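Side-chain contacts in hypothetical protein, IPT/TIG domain protein (PDB 4HW6), which is of unknown function but probably takes part in nutrient or carbohydrate binding, pairing an IPT/TIG domain with a six-bladed beta-propeller: residues A163-D168 / V174-T179; G323-D326 / A332-W335; Y244-H249 / L262-V267; G284-I289 / G340-N345. One frame throughout, in Å; residues are numbered along the deposited sequence.

Interaction 1 (A163-D168 / V174-T179); sequences AFRHVD and VDIKTT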
loop_
_atom_site.group_PDB
_atom_site.type_symbol
_atom_site.label_atom_id
_atom_site.label_comp_id
_atom_site.label_asym_id
_atom_site.label_seq_id
_atom_site.Cartn_x
_atom_site.Cartn_y
_atom_site.Cartn_z
ATOM N N ALA A 163 9.350 18.205 5.634
ATOM C CA ALA A 163 10.279 17.613 4.679
ATOM C C ALA A 163 9.602 16.677 3.692
ATOM O O ALA A 163 8.685 15.921 4.033
ATOM C CB ALA A 163 11.404 16.861 5.387
ATOM N N PHE A 164 10.135 16.741 2.480
ATOM C CA PHE A 164 9.900 15.805 1.390
ATOM C C PHE A 164 10.871 14.635 1.591
ATOM O O PHE A 164 12.077 14.847 1.760
ATOM C CB PHE A 164 10.239 16.548 0.110
ATOM C CG PHE A 164 9.756 15.890 -1.146
ATOM C CD1 PHE A 164 10.255 14.670 -1.555
ATOM C CD2 PHE A 164 8.844 16.536 -1.943
ATOM C CE1 PHE A 164 9.820 14.099 -2.739
ATOM C CE2 PHE A 164 8.404 15.968 -3.128
ATOM C CZ PHE A 164 8.895 14.751 -3.520
ATOM N N ARG A 165 10.360 13.418 1.617
ATOM C CA ARG A 165 11.227 12.266 1.922
ATOM C C ARG A 165 11.300 11.267 0.775
ATOM O O ARG A 165 10.390 11.186 -0.067
ATOM C CB ARG A 165 10.752 11.541 3.193
ATOM C CG ARG A 165 10.589 12.433 4.426
ATOM C CD ARG A 165 11.872 13.114 4.845
ATOM N NE ARG A 165 12.936 12.176 5.214
ATOM C CZ ARG A 165 13.377 11.953 6.461
ATOM N NH1 ARG A 165 12.841 12.571 7.513
ATOM N NH2 ARG A 165 14.350 11.074 6.663
ATOM N N HIS A 166 12.391 10.516 0.773
ATOM C CA HIS A 166 12.662 9.493 -0.257
ATOM C C HIS A 166 13.106 8.208 0.430
ATOM O O HIS A 166 14.184 8.162 1.025
ATOM C CB HIS A 166 13.740 9.993 -1.184
ATOM C CG HIS A 166 14.286 8.956 -2.115
ATOM N ND1 HIS A 166 15.574 9.012 -2.599
ATOM C CD2 HIS A 166 13.732 7.840 -2.647
ATOM C CE1 HIS A 166 15.792 7.976 -3.395
ATOM N NE2 HIS A 166 14.692 7.242 -3.438
ATOM N N VAL A 167 12.274 7.185 0.317
ATOM C CA VAL A 167 12.580 5.873 0.822
ATOM C C VAL A 167 13.254 5.095 -0.312
ATOM O O VAL A 167 12.631 4.821 -1.339
ATOM C CB VAL A 167 11.323 5.133 1.311
ATOM C CG1 VAL A 167 11.687 3.752 1.801
ATOM C CG2 VAL A 167 10.596 5.918 2.417
ATOM N N ASP A 168 14.520 4.755 -0.104
ATOM C CA ASP A 168 15.374 4.048 -1.068
ATOM C C ASP A 168 15.548 2.614 -0.584
ATOM O O ASP A 168 16.327 2.344 0.332
ATOM C CB ASP A 168 16.711 4.783 -1.143
ATOM C CG ASP A 168 17.734 4.130 -2.061
ATOM O OD1 ASP A 168 17.575 2.971 -2.504
ATOM O OD2 ASP A 168 18.754 4.794 -2.298
ATOM N N VAL A 174 16.487 6.494 4.130
ATOM C CA VAL A 174 15.392 7.458 3.999
ATOM C C VAL A 174 15.979 8.859 3.954
ATOM O O VAL A 174 16.351 9.409 4.978
ATOM C CB VAL A 174 14.340 7.390 5.128
ATOM C CG1 VAL A 174 13.147 8.290 4.780
ATOM C CG2 VAL A 174 13.863 5.946 5.362
ATOM N N ASP A 175 16.048 9.426 2.750
ATOM C CA ASP A 175 16.661 10.724 2.548
ATOM C C ASP A 175 15.635 11.836 2.708
ATOM O O ASP A 175 14.429 11.612 2.749
ATOM C CB ASP A 175 17.273 10.800 1.146
ATOM C CG ASP A 175 18.485 11.721 1.067
ATOM O OD1 ASP A 175 18.863 12.382 2.064
ATOM O OD2 ASP A 175 19.075 11.772 -0.030
ATOM N N ILE A 176 16.152 13.042 2.834
ATOM C CA ILE A 176 15.372 14.282 2.743
ATOM C C ILE A 176 15.728 14.944 1.423
ATOM O O ILE A 176 16.915 15.191 1.129
ATOM C CB ILE A 176 15.728 15.260 3.876
ATOM C CG1 ILE A 176 15.335 14.652 5.232
ATOM C CG2 ILE A 176 15.021 16.623 3.649
ATOM C CD1 ILE A 176 15.813 15.434 6.439
ATOM N N LYS A 177 14.706 15.226 0.629
ATOM C CA LYS A 177 14.877 15.877 -0.664
ATOM C C LYS A 177 14.736 17.397 -0.514
ATOM O O LYS A 177 13.716 17.887 -0.060
ATOM C CB LYS A 177 13.854 15.336 -1.675
ATOM C CG LYS A 177 13.958 16.011 -3.046
ATOM C CD LYS A 177 12.932 15.542 -4.060
ATOM C CE LYS A 177 13.235 16.126 -5.440
ATOM N NZ LYS A 177 14.614 15.764 -5.937
ATOM N N THR A 178 15.759 18.145 -0.913
ATOM C CA THR A 178 15.662 19.601 -0.944
ATOM C C THR A 178 14.852 19.947 -2.184
ATOM O O THR A 178 15.238 19.619 -3.296
ATOM C CB THR A 178 17.037 20.286 -1.014
ATOM O OG1 THR A 178 17.848 19.858 0.093
ATOM C CG2 THR A 178 16.882 21.813 -0.945
ATOM N N THR A 179 13.702 20.569 -1.982
ATOM C CA THR A 179 12.828 20.971 -3.082
ATOM C C THR A 179 12.849 22.475 -3.313
ATOM O O THR A 179 12.535 22.920 -4.404
ATOM C CB THR A 179 11.359 20.615 -2.783
ATOM O OG1 THR A 179 10.956 21.318 -1.601
ATOM C CG2 THR A 179 11.178 19.093 -2.585
HETATM O O HOH W 1 17.737 10.651 -2.290
#

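Interaction 2 (G323-D326 / A332-W335); sequences GWVD and ARLW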
loop_
_atom_site.group_PDB
_atom_site.type_symbol
_atom_site.label_atom_id
_atom_site.label_comp_id
_atom_site.label_asym_id
_atom_site.label_seq_id
_atom_site.Cartn_x
_atom_site.Cartn_y
_atom_site.Cartn_z
ATOM N N GLY A 323 -18.479 11.458 9.337
ATOM C CA GLY A 323 -18.843 10.355 10.192
ATOM C C GLY A 323 -18.071 9.114 9.797
ATOM O O GLY A 323 -17.376 9.104 8.777
ATOM N N TRP A 324 -18.193 8.083 10.626
ATOM C CA TRP A 324 -17.627 6.773 10.334
ATOM C C TRP A 324 -18.790 5.799 10.234
ATOM O O TRP A 324 -19.238 5.223 11.227
ATOM C CB TRP A 324 -16.620 6.320 11.394
ATOM C CG TRP A 324 -16.083 4.957 11.072
ATOM C CD1 TRP A 324 -15.309 4.618 10.033
ATOM C CD2 TRP A 324 -16.355 3.761 11.785
ATOM N NE1 TRP A 324 -15.042 3.278 10.048
ATOM C CE2 TRP A 324 -15.670 2.724 11.127
ATOM C CE3 TRP A 324 -17.104 3.467 12.932
ATOM C CZ2 TRP A 324 -15.722 1.402 11.561
ATOM C CZ3 TRP A 324 -17.144 2.154 13.376
ATOM C CH2 TRP A 324 -16.438 1.141 12.694
ATOM N N VAL A 325 -19.318 5.652 9.023
ATOM C CA VAL A 325 -20.438 4.773 8.766
ATOM C C VAL A 325 -20.132 4.000 7.475
ATOM O O VAL A 325 -20.016 4.584 6.388
ATOM C CB VAL A 325 -21.773 5.540 8.635
ATOM C CG1 VAL A 325 -22.901 4.571 8.320
ATOM C CG2 VAL A 325 -22.078 6.347 9.900
ATOM N N ASP A 326 -19.950 2.687 7.610
ATOM C CA ASP A 326 -19.804 1.838 6.425
ATOM C C ASP A 326 -21.174 1.636 5.788
ATOM O O ASP A 326 -22.210 1.679 6.473
ATOM C CB ASP A 326 -19.152 0.499 6.769
ATOM C CG ASP A 326 -17.678 0.626 7.165
ATOM O OD1 ASP A 326 -16.996 1.562 6.756
ATOM O OD2 ASP A 326 -17.180 -0.270 7.868
ATOM N N ALA A 332 -23.134 5.720 3.150
ATOM C CA ALA A 332 -21.886 5.722 3.917
ATOM C C ALA A 332 -21.578 7.142 4.379
ATOM O O ALA A 332 -22.070 8.110 3.804
ATOM C CB ALA A 332 -20.716 5.212 3.085
ATOM N N ARG A 333 -20.782 7.231 5.434
ATOM C CA ARG A 333 -20.181 8.474 5.874
ATOM C C ARG A 333 -18.686 8.305 5.963
ATOM O O ARG A 333 -18.200 7.250 6.428
ATOM C CB ARG A 333 -20.737 8.918 7.208
ATOM C CG ARG A 333 -22.242 9.153 7.216
ATOM C CD ARG A 333 -22.591 10.395 6.404
ATOM N NE ARG A 333 -24.019 10.666 6.404
ATOM C CZ ARG A 333 -24.893 10.229 5.500
ATOM N NH1 ARG A 333 -24.508 9.440 4.496
ATOM N NH2 ARG A 333 -26.189 10.556 5.644
ATOM N N LEU A 334 -17.978 9.339 5.501
ATOM C CA LEU A 334 -16.532 9.424 5.555
ATOM C C LEU A 334 -16.153 10.552 6.490
ATOM O O LEU A 334 -17.000 11.391 6.832
ATOM C CB LEU A 334 -15.949 9.700 4.173
ATOM C CG LEU A 334 -16.393 8.798 3.022
ATOM C CD1 LEU A 334 -15.593 9.109 1.769
ATOM C CD2 LEU A 334 -16.349 7.319 3.326
ATOM N N TRP A 335 -14.892 10.560 6.902
ATOM C CA TRP A 335 -14.401 11.597 7.792
ATOM C C TRP A 335 -12.949 11.933 7.463
ATOM O O TRP A 335 -12.002 11.275 7.905
ATOM C CB TRP A 335 -14.585 11.210 9.268
ATOM C CG TRP A 335 -14.566 12.426 10.199
ATOM C CD1 TRP A 335 -14.271 13.702 9.872
ATOM C CD2 TRP A 335 -14.803 12.424 11.605
ATOM N NE1 TRP A 335 -14.363 14.519 10.970
ATOM C CE2 TRP A 335 -14.662 13.753 12.054
ATOM C CE3 TRP A 335 -15.087 11.421 12.535
ATOM C CZ2 TRP A 335 -14.812 14.114 13.395
ATOM C CZ3 TRP A 335 -15.253 11.782 13.865
ATOM C CH2 TRP A 335 -15.109 13.116 14.277
#

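Interaction 3 (Y244-H249 / L262-V267); sequences YTRYHH and LTEEEV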
loop_
_atom_site.group_PDB
_atom_site.type_symbol
_atom_site.label_atom_id
_atom_site.label_comp_id
_atom_site.label_asym_id
_atom_site.label_seq_id
_atom_site.Cartn_x
_atom_site.Cartn_y
_atom_site.Cartn_z
ATOM N N TYR A 244 -5.540 19.318 -12.145
ATOM C CA TYR A 244 -5.408 19.935 -10.839
ATOM C C TYR A 244 -6.597 20.797 -10.450
ATOM O O TYR A 244 -7.456 21.095 -11.278
ATOM C CB TYR A 244 -4.112 20.734 -10.742
ATOM C CG TYR A 244 -3.984 21.945 -11.658
ATOM C CD1 TYR A 244 -3.619 21.813 -13.003
ATOM C CD2 TYR A 244 -4.201 23.231 -11.174
ATOM C CE1 TYR A 244 -3.465 22.927 -13.814
ATOM C CE2 TYR A 244 -4.059 24.346 -11.988
ATOM C CZ TYR A 244 -3.670 24.198 -13.297
ATOM O OH TYR A 244 -3.540 25.306 -14.119
ATOM N N THR A 245 -6.644 21.154 -9.159
ATOM C CA THR A 245 -7.583 22.126 -8.651
ATOM C C THR A 245 -6.828 23.269 -7.976
ATOM O O THR A 245 -5.669 23.107 -7.566
ATOM C CB THR A 245 -8.590 21.528 -7.621
ATOM O OG1 THR A 245 -7.904 21.155 -6.417
ATOM C CG2 THR A 245 -9.324 20.316 -8.175
ATOM N N ARG A 246 -7.490 24.423 -7.931
ATOM C CA ARG A 246 -7.035 25.620 -7.221
ATOM C C ARG A 246 -8.105 26.110 -6.254
ATOM O O ARG A 246 -9.286 26.162 -6.580
ATOM C CB ARG A 246 -6.786 26.757 -8.206
ATOM C CG ARG A 246 -5.625 26.538 -9.161
ATOM C CD ARG A 246 -5.525 27.697 -10.122
ATOM N NE ARG A 246 -6.716 27.749 -10.971
ATOM C CZ ARG A 246 -7.115 28.769 -11.719
ATOM N NH1 ARG A 246 -6.450 29.920 -11.754
ATOM N NH2 ARG A 246 -8.222 28.640 -12.443
ATOM N N TYR A 247 -7.672 26.519 -5.067
ATOM C CA TYR A 247 -8.569 26.916 -3.998
ATOM C C TYR A 247 -9.692 27.848 -4.409
ATOM O O TYR A 247 -10.834 27.641 -4.010
ATOM C CB TYR A 247 -7.747 27.520 -2.855
ATOM C CG TYR A 247 -8.545 27.861 -1.616
ATOM C CD1 TYR A 247 -9.165 29.089 -1.486
ATOM C CD2 TYR A 247 -8.639 26.963 -0.547
ATOM C CE1 TYR A 247 -9.882 29.406 -0.356
ATOM C CE2 TYR A 247 -9.369 27.267 0.576
ATOM C CZ TYR A 247 -9.988 28.479 0.676
ATOM O OH TYR A 247 -10.728 28.810 1.812
ATOM N N HIS A 248 -9.383 28.877 -5.202
ATOM C CA HIS A 248 -10.361 29.912 -5.487
ATOM C C HIS A 248 -11.249 29.704 -6.719
ATOM O O HIS A 248 -11.981 30.623 -7.108
ATOM C CB HIS A 248 -9.658 31.248 -5.600
ATOM C CG HIS A 248 -9.118 31.741 -4.302
ATOM N ND1 HIS A 248 -9.936 32.219 -3.299
ATOM C CD2 HIS A 248 -7.845 31.820 -3.833
ATOM C CE1 HIS A 248 -9.186 32.592 -2.272
ATOM N NE2 HIS A 248 -7.916 32.372 -2.572
ATOM N N HIS A 249 -11.204 28.512 -7.304
ATOM C CA HIS A 249 -11.878 28.237 -8.573
ATOM C C HIS A 249 -12.617 26.881 -8.453
ATOM O O HIS A 249 -12.024 25.867 -8.044
ATOM C CB HIS A 249 -10.821 28.255 -9.685
ATOM C CG HIS A 249 -10.149 29.585 -9.802
ATOM N ND1 HIS A 249 -10.740 30.643 -10.451
ATOM C CD2 HIS A 249 -9.015 30.068 -9.239
ATOM C CE1 HIS A 249 -9.955 31.710 -10.343
ATOM N NE2 HIS A 249 -8.906 31.387 -9.607
ATOM N N LEU A 262 -2.564 24.856 -21.448
ATOM C CA LEU A 262 -3.336 25.001 -20.241
ATOM C C LEU A 262 -4.817 25.031 -20.596
ATOM O O LEU A 262 -5.219 25.743 -21.518
ATOM C CB LEU A 262 -2.970 26.308 -19.557
ATOM C CG LEU A 262 -1.605 26.309 -18.892
ATOM C CD1 LEU A 262 -0.910 27.667 -18.959
ATOM C CD2 LEU A 262 -1.756 25.828 -17.458
ATOM N N THR A 263 -5.608 24.254 -19.871
ATOM C CA THR A 263 -7.058 24.303 -19.997
ATOM C C THR A 263 -7.566 24.682 -18.623
ATOM O O THR A 263 -7.549 23.859 -17.712
ATOM C CB THR A 263 -7.603 22.934 -20.430
ATOM O OG1 THR A 263 -7.002 22.575 -21.685
ATOM C CG2 THR A 263 -9.138 22.960 -20.579
ATOM N N GLU A 264 -7.992 25.935 -18.471
ATOM C CA GLU A 264 -8.412 26.399 -17.161
ATOM C C GLU A 264 -9.626 25.631 -16.647
ATOM O O GLU A 264 -9.683 25.280 -15.479
ATOM C CB GLU A 264 -8.706 27.904 -17.183
ATOM C CG GLU A 264 -8.985 28.436 -15.799
ATOM C CD GLU A 264 -9.031 29.947 -15.696
ATOM O OE1 GLU A 264 -8.993 30.628 -16.746
ATOM O OE2 GLU A 264 -9.147 30.445 -14.543
ATOM N N GLU A 265 -10.618 25.410 -17.508
ATOM C CA GLU A 265 -11.846 24.760 -17.098
ATOM C C GLU A 265 -12.070 23.480 -17.903
ATOM O O GLU A 265 -12.792 23.493 -18.911
ATOM C CB GLU A 265 -13.005 25.737 -17.292
ATOM C CG GLU A 265 -14.294 25.300 -16.612
ATOM C CD GLU A 265 -15.417 26.286 -16.855
ATOM O OE1 GLU A 265 -15.274 27.462 -16.468
ATOM O OE2 GLU A 265 -16.443 25.883 -17.426
ATOM N N GLU A 266 -11.448 22.377 -17.480
ATOM C CA GLU A 266 -11.772 21.056 -18.059
ATOM C C GLU A 266 -13.237 20.757 -17.763
ATOM O O GLU A 266 -13.964 20.309 -18.642
ATOM C CB GLU A 266 -10.877 19.946 -17.508
ATOM C CG GLU A 266 -9.423 20.011 -17.988
ATOM C CD GLU A 266 -9.214 19.410 -19.362
ATOM O OE1 GLU A 266 -10.198 18.915 -19.966
ATOM O OE2 GLU A 266 -8.051 19.415 -19.854
ATOM N N VAL A 267 -13.664 21.012 -16.525
ATOM C CA VAL A 267 -15.077 20.904 -16.148
ATOM C C VAL A 267 -15.328 21.702 -14.889
ATOM O O VAL A 267 -14.427 21.855 -14.070
ATOM C CB VAL A 267 -15.482 19.410 -15.949
ATOM C CG1 VAL A 267 -14.894 18.828 -14.674
ATOM C CG2 VAL A 267 -17.002 19.237 -16.008
HETATM O O HOH W 2 -4.925 25.202 -16.504
HETATM O O HOH W 3 -7.651 32.249 -13.117
#

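Interaction 4 (G284-I289 / G340-N345); sequences GDWAYI and GIFVKN. With EDO (1,2-ethanediol), chain F.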
loop_
_atom_site.group_PDB
_atom_site.type_symbol
_atom_site.label_atom_id
_atom_site.label_comp_id
_atom_site.label_asym_id
_atom_site.label_seq_id
_atom_site.Cartn_x
_atom_site.Cartn_y
_atom_site.Cartn_z
ATOM N N GLY A 284 -7.807 4.855 -17.180
ATOM C CA GLY A 284 -7.972 6.230 -17.667
ATOM C C GLY A 284 -9.392 6.592 -18.063
ATOM O O GLY A 284 -9.622 7.684 -18.580
ATOM N N ASP A 285 -10.358 5.694 -17.822
ATOM C CA ASP A 285 -11.727 5.941 -18.225
ATOM C C ASP A 285 -12.413 7.003 -17.364
ATOM O O ASP A 285 -13.394 7.621 -17.793
ATOM C CB ASP A 285 -12.555 4.644 -18.189
ATOM C CG ASP A 285 -12.145 3.641 -19.251
ATOM O OD1 ASP A 285 -11.385 4.001 -20.161
ATOM O OD2 ASP A 285 -12.595 2.479 -19.179
ATOM N N TRP A 286 -11.916 7.168 -16.144
ATOM C CA TRP A 286 -12.495 8.063 -15.171
ATOM C C TRP A 286 -11.545 8.237 -13.999
ATOM O O TRP A 286 -10.575 7.504 -13.884
ATOM C CB TRP A 286 -13.849 7.551 -14.693
ATOM C CG TRP A 286 -13.885 6.143 -14.169
ATOM C CD1 TRP A 286 -14.213 5.034 -14.871
ATOM C CD2 TRP A 286 -13.626 5.708 -12.818
ATOM N NE1 TRP A 286 -14.166 3.915 -14.057
ATOM C CE2 TRP A 286 -13.829 4.304 -12.791
ATOM C CE3 TRP A 286 -13.297 6.365 -11.635
ATOM C CZ2 TRP A 286 -13.686 3.542 -11.629
ATOM C CZ3 TRP A 286 -13.148 5.580 -10.442
ATOM C CH2 TRP A 286 -13.340 4.185 -10.479
ATOM N N ALA A 287 -11.813 9.245 -13.179
ATOM C CA ALA A 287 -11.040 9.509 -11.955
ATOM C C ALA A 287 -11.982 9.643 -10.776
ATOM O O ALA A 287 -13.106 10.062 -10.938
ATOM C CB ALA A 287 -10.228 10.795 -12.096
ATOM N N TYR A 288 -11.497 9.345 -9.585
ATOM C CA TYR A 288 -12.132 9.816 -8.373
ATOM C C TYR A 288 -11.614 11.190 -7.986
ATOM O O TYR A 288 -10.422 11.496 -8.126
ATOM C CB TYR A 288 -11.913 8.858 -7.208
ATOM C CG TYR A 288 -12.770 7.608 -7.215
ATOM C CD1 TYR A 288 -14.122 7.646 -7.515
ATOM C CD2 TYR A 288 -12.220 6.385 -6.904
ATOM C CE1 TYR A 288 -14.901 6.476 -7.517
ATOM C CE2 TYR A 288 -12.974 5.220 -6.901
ATOM C CZ TYR A 288 -14.308 5.265 -7.207
ATOM O OH TYR A 288 -15.067 4.122 -7.232
ATOM N N ILE A 289 -12.526 12.002 -7.484
ATOM C CA ILE A 289 -12.225 13.238 -6.825
ATOM C C ILE A 289 -12.588 13.094 -5.349
ATOM O O ILE A 289 -13.789 13.009 -4.981
ATOM C CB ILE A 289 -13.031 14.420 -7.401
ATOM C CG1 ILE A 289 -12.992 14.454 -8.934
ATOM C CG2 ILE A 289 -12.523 15.738 -6.805
ATOM C CD1 ILE A 289 -14.057 15.361 -9.524
ATOM N N GLY A 340 -6.058 8.181 -1.725
ATOM C CA GLY A 340 -6.462 6.855 -2.123
ATOM C C GLY A 340 -5.721 6.306 -3.312
ATOM O O GLY A 340 -5.184 7.052 -4.115
ATOM N N ILE A 341 -5.745 4.981 -3.443
ATOM C CA ILE A 341 -5.093 4.289 -4.543
ATOM C C ILE A 341 -5.936 3.123 -5.024
ATOM O O ILE A 341 -6.711 2.542 -4.275
ATOM C CB ILE A 341 -3.713 3.739 -4.136
ATOM C CG1 ILE A 341 -3.837 2.831 -2.882
ATOM C CG2 ILE A 341 -2.745 4.895 -3.893
ATOM C CD1 ILE A 341 -2.580 2.041 -2.601
ATOM N N PHE A 342 -5.752 2.770 -6.290
ATOM C CA PHE A 342 -6.391 1.613 -6.864
ATOM C C PHE A 342 -5.535 0.367 -6.716
ATOM O O PHE A 342 -4.341 0.391 -7.011
ATOM C CB PHE A 342 -6.690 1.880 -8.323
ATOM C CG PHE A 342 -7.787 2.896 -8.530
ATOM C CD1 PHE A 342 -9.112 2.510 -8.473
ATOM C CD2 PHE A 342 -7.498 4.220 -8.794
ATOM C CE1 PHE A 342 -10.146 3.433 -8.657
ATOM C CE2 PHE A 342 -8.515 5.140 -8.971
ATOM C CZ PHE A 342 -9.845 4.743 -8.935
ATOM N N VAL A 343 -6.147 -0.722 -6.273
ATOM C CA VAL A 343 -5.450 -1.969 -6.066
ATOM C C VAL A 343 -6.250 -3.105 -6.699
ATOM O O VAL A 343 -7.457 -3.246 -6.459
ATOM C CB VAL A 343 -5.222 -2.225 -4.554
ATOM C CG1 VAL A 343 -4.549 -3.561 -4.340
ATOM C CG2 VAL A 343 -4.400 -1.101 -3.941
ATOM N N LYS A 344 -5.584 -3.904 -7.523
ATOM C CA LYS A 344 -6.244 -5.016 -8.222
ATOM C C LYS A 344 -6.823 -6.027 -7.241
ATOM O O LYS A 344 -6.168 -6.413 -6.267
ATOM C CB LYS A 344 -5.266 -5.697 -9.185
ATOM C CG LYS A 344 -5.923 -6.319 -10.408
ATOM C CD LYS A 344 -4.908 -6.525 -11.528
ATOM C CE LYS A 344 -5.537 -6.394 -12.905
ATOM N NZ LYS A 344 -4.573 -6.755 -13.984
ATOM N N ASN A 345 -8.072 -6.420 -7.468
ATOM C CA ASN A 345 -8.711 -7.459 -6.681
ATOM C C ASN A 345 -8.930 -8.662 -7.604
ATOM O O ASN A 345 -9.699 -8.606 -8.569
ATOM C CB ASN A 345 -10.034 -6.962 -6.097
ATOM C CG ASN A 345 -10.699 -7.972 -5.190
ATOM O OD1 ASN A 345 -10.422 -9.173 -5.260
ATOM N ND2 ASN A 345 -11.590 -7.500 -4.346
HETATM C C1 EDO F . -14.048 0.469 -14.756
HETATM O O1 EDO F . -15.131 1.403 -14.665
HETATM C C2 EDO F . -12.983 0.987 -15.716
HETATM O O2 EDO F . -13.578 1.366 -16.966
#

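Interaction 1 (A163-D168 / V174-T179)
Two donors of neighbouring residues grip the backbone oxygen of Asp-175. Arg-165 NE reaches Asp-175 O at 2.9 Å and His-166 N reaches the same Asp-175 O at 3.0 Å, and they come from opposite faces of the carbonyl plane, so neither competes for the other's space. The guanidinium then makes a second bond across the hairpin, Arg-165 NH2 to Val-174 O at 3.1 Å, with this oxygen almost in the guanidinium plane; NH2 also serves Leu-128 O. The side chain gets there by curling back, chi1 to chi3 all near -60°, which lays one guanidinium face against Ile-176, with NE 3.4 Å from Ile-176 CG1. A leucine in place of Arg-165 would probably leave Val-174 O without its cross-strand donor and Asp-175 O with His-166 N alone from this pair of strands. Antiparallel pairing of strand 164-168 with 173-177 makes this a beta hairpin within one propeller sheet, strand 154-158 flanking 164-168 on its other edge. Arg-165, Val-167, Val-174 and Ile-176 share one face of the hairpin, where Val-167 CG2 lies 4.2 Å from Val-174 CG1. On the face of Phe-164, His-166, Asp-175 and Lys-177, a water links His-166 ND1 to Asp-175 OD2, while His-166 NE2 bonds Asp-154. Lys-177 runs alongside Phe-164 in a CH-pi contact, its CD 4.0 Å from the Phe-164 ring centroid and 25° off the normal, before its NZ goes on to Phe-218 O. Thr-179 CG2 approaches the same ring obliquely, 3.5 Å from Phe-164 CD2.

Interaction 2 (G323-D326 / A332-W335)
The indole of Trp-335 is approached obliquely by the backbone of Gly-323, whose N lies 4.1 Å from Trp-335 CG, and Trp-335 CB rests 3.5 Å from Gly-323 O. Beyond the two segments the ring meets His-295 edge-to-face and touches Pro-322. With CG anti to the backbone N (chi1 -159°), only the root of the side chain, CB and CG, stays beside Gly-323, and the six-membered ring extends away from it. The second flat group, the guanidinium of Arg-333, uses an edge: its NH1 donates to Ala-332 O at 2.9 Å, the oxygen close to the guanidinium plane, and also to Thr-330 O. That leaves the aliphatic start of Arg-333 for the cross-loop contact, lying alongside Val-325 and pointing the same way, with Arg-333 CG 3.9 Å from Val-325 CG2. Between the two loops, which flank the short strand 327-328 of a propeller sheet, the backbones form a single antiparallel hydrogen-bonded bridge. Arg-333 N meets a lone pair of Val-325 O in the carbonyl plane at 2.9 Å, and Val-325 N returns a nearly straight bond to Arg-333 O at 3.2 Å. Gly-323 N adds a third, to Leu-334 O. A beta carbon built on Gly-323 would fall only 3.2 Å from Arg-333 CB, so a glycine suits this place. Trp-324 and Leu-334 turn away from the bridge; Trp-324 bonds Thr-378 through NE1, while Leu-334 packs on Val-376 and Phe-359.

Interaction 3 (Y244-H249 / L262-V267)
Glu-264 OE2 is gripped by two donors. Arg-246 NH2 meets Glu-264 OE2 at 2.9 Å in a salt bridge, and a water donates to the same Glu-264 OE2 at 2.7 Å. That water also accepts from Arg-246 NH1, so the two guanidinium nitrogens reach one carboxylate oxygen, one directly and one through water. The oxygen lies close to the guanidinium plane and is met on its anti side, while the planes of guanidinium and carboxylate are 62° apart; the pairing is therefore single-pronged. Glu-264 delivers the oxygen by an extended chain with CG anti to the backbone N (chi1 -173°), crossing Arg-246 at about a right angle. The type I turn from Arg-246 to His-249 folds the imidazole over the guanidinium, His-249 CD2 sitting 3.4 Å above its plane and over its centre. Tyr-244 extends the contact: its OH lies 3.8 Å from Leu-262 CD2, and a second water sits 2.8 Å from Tyr-244 OH and donates a weak bond to Thr-263 O. These elements belong to one propeller sheet, in which strand 251-255 pairs with both 242-244 and 262-263 and so separates the two segments. With no backbone hydrogen bond between them and Glu-264 exposed, what joins them is one charge pair, two waters and the touch of Tyr-244 on Leu-262, an arrangement whose strength would probably depend on the surrounding solvent.

Interaction 4 (G284-I289 / G340-N345)
Trp-286 leaves its strand from CB with CG in the crowded position between backbone N and carbonyl carbon (chi1 54°), which swings the indole along the strand toward Tyr-288. Along its five-membered ring, NE1 donates to O1 of a bound 1,2-ethanediol, 2.8 Å from Trp-286 NE1 and in the plane of the ring. The diol's O2 donates to Asp-285 OD2 at 2.7 Å. At the far rim CZ3 lies over the middle of the Tyr-288 ring, 3.3 Å above its plane, and is 3.7 Å from Phe-342 CZ; CH2 comes to 3.8 Å from Phe-342 CE1. Phe-342 meets both aromatics through CE1 and CZ: Trp-286 CZ3 lies near its ring plane, at the edge, while Tyr-288 CD2, 3.5 Å from Phe-342 CZ, comes in obliquely. The Phe-342 plane stands at 76° to the six-membered ring of Trp-286 but at only 12° to the Tyr-288 ring, the latter pair slid apart and hardly overlapping. Replacing Trp-286 by alanine removes the carbon over one face of Tyr-288 and would probably open a gap beside Phe-342 and leave the diol without its NE1 donor. The diol probably came from the crystallisation liquor. The cluster bridges two propeller sheets: strand 286-291 runs between 276-280 and 296-301, and Phe-342 reaches it from 337-344, one of the two edge strands of its sheet, which also touches 404-410 through Ile-341.

None of the four contacts touches another, but interactions 2 and 4 share a sheet: the loop 332-335 leads into strand 337-344, which supplies Phe-342. Interaction 1 and interaction 2 each close a short excursion of the chain with backbone bonds, a regular hairpin in one and a lone bridge between loops in the other. Both are partly buried, and so stand between interaction 3, at the surface, where charge and water do the work, and interaction 4, which is buried and has no hydrogen bond between its segments, relying on aromatic packing. Interaction 4 also brings together two sheets, whereas interactions 1, 2 and 3 each stay within one.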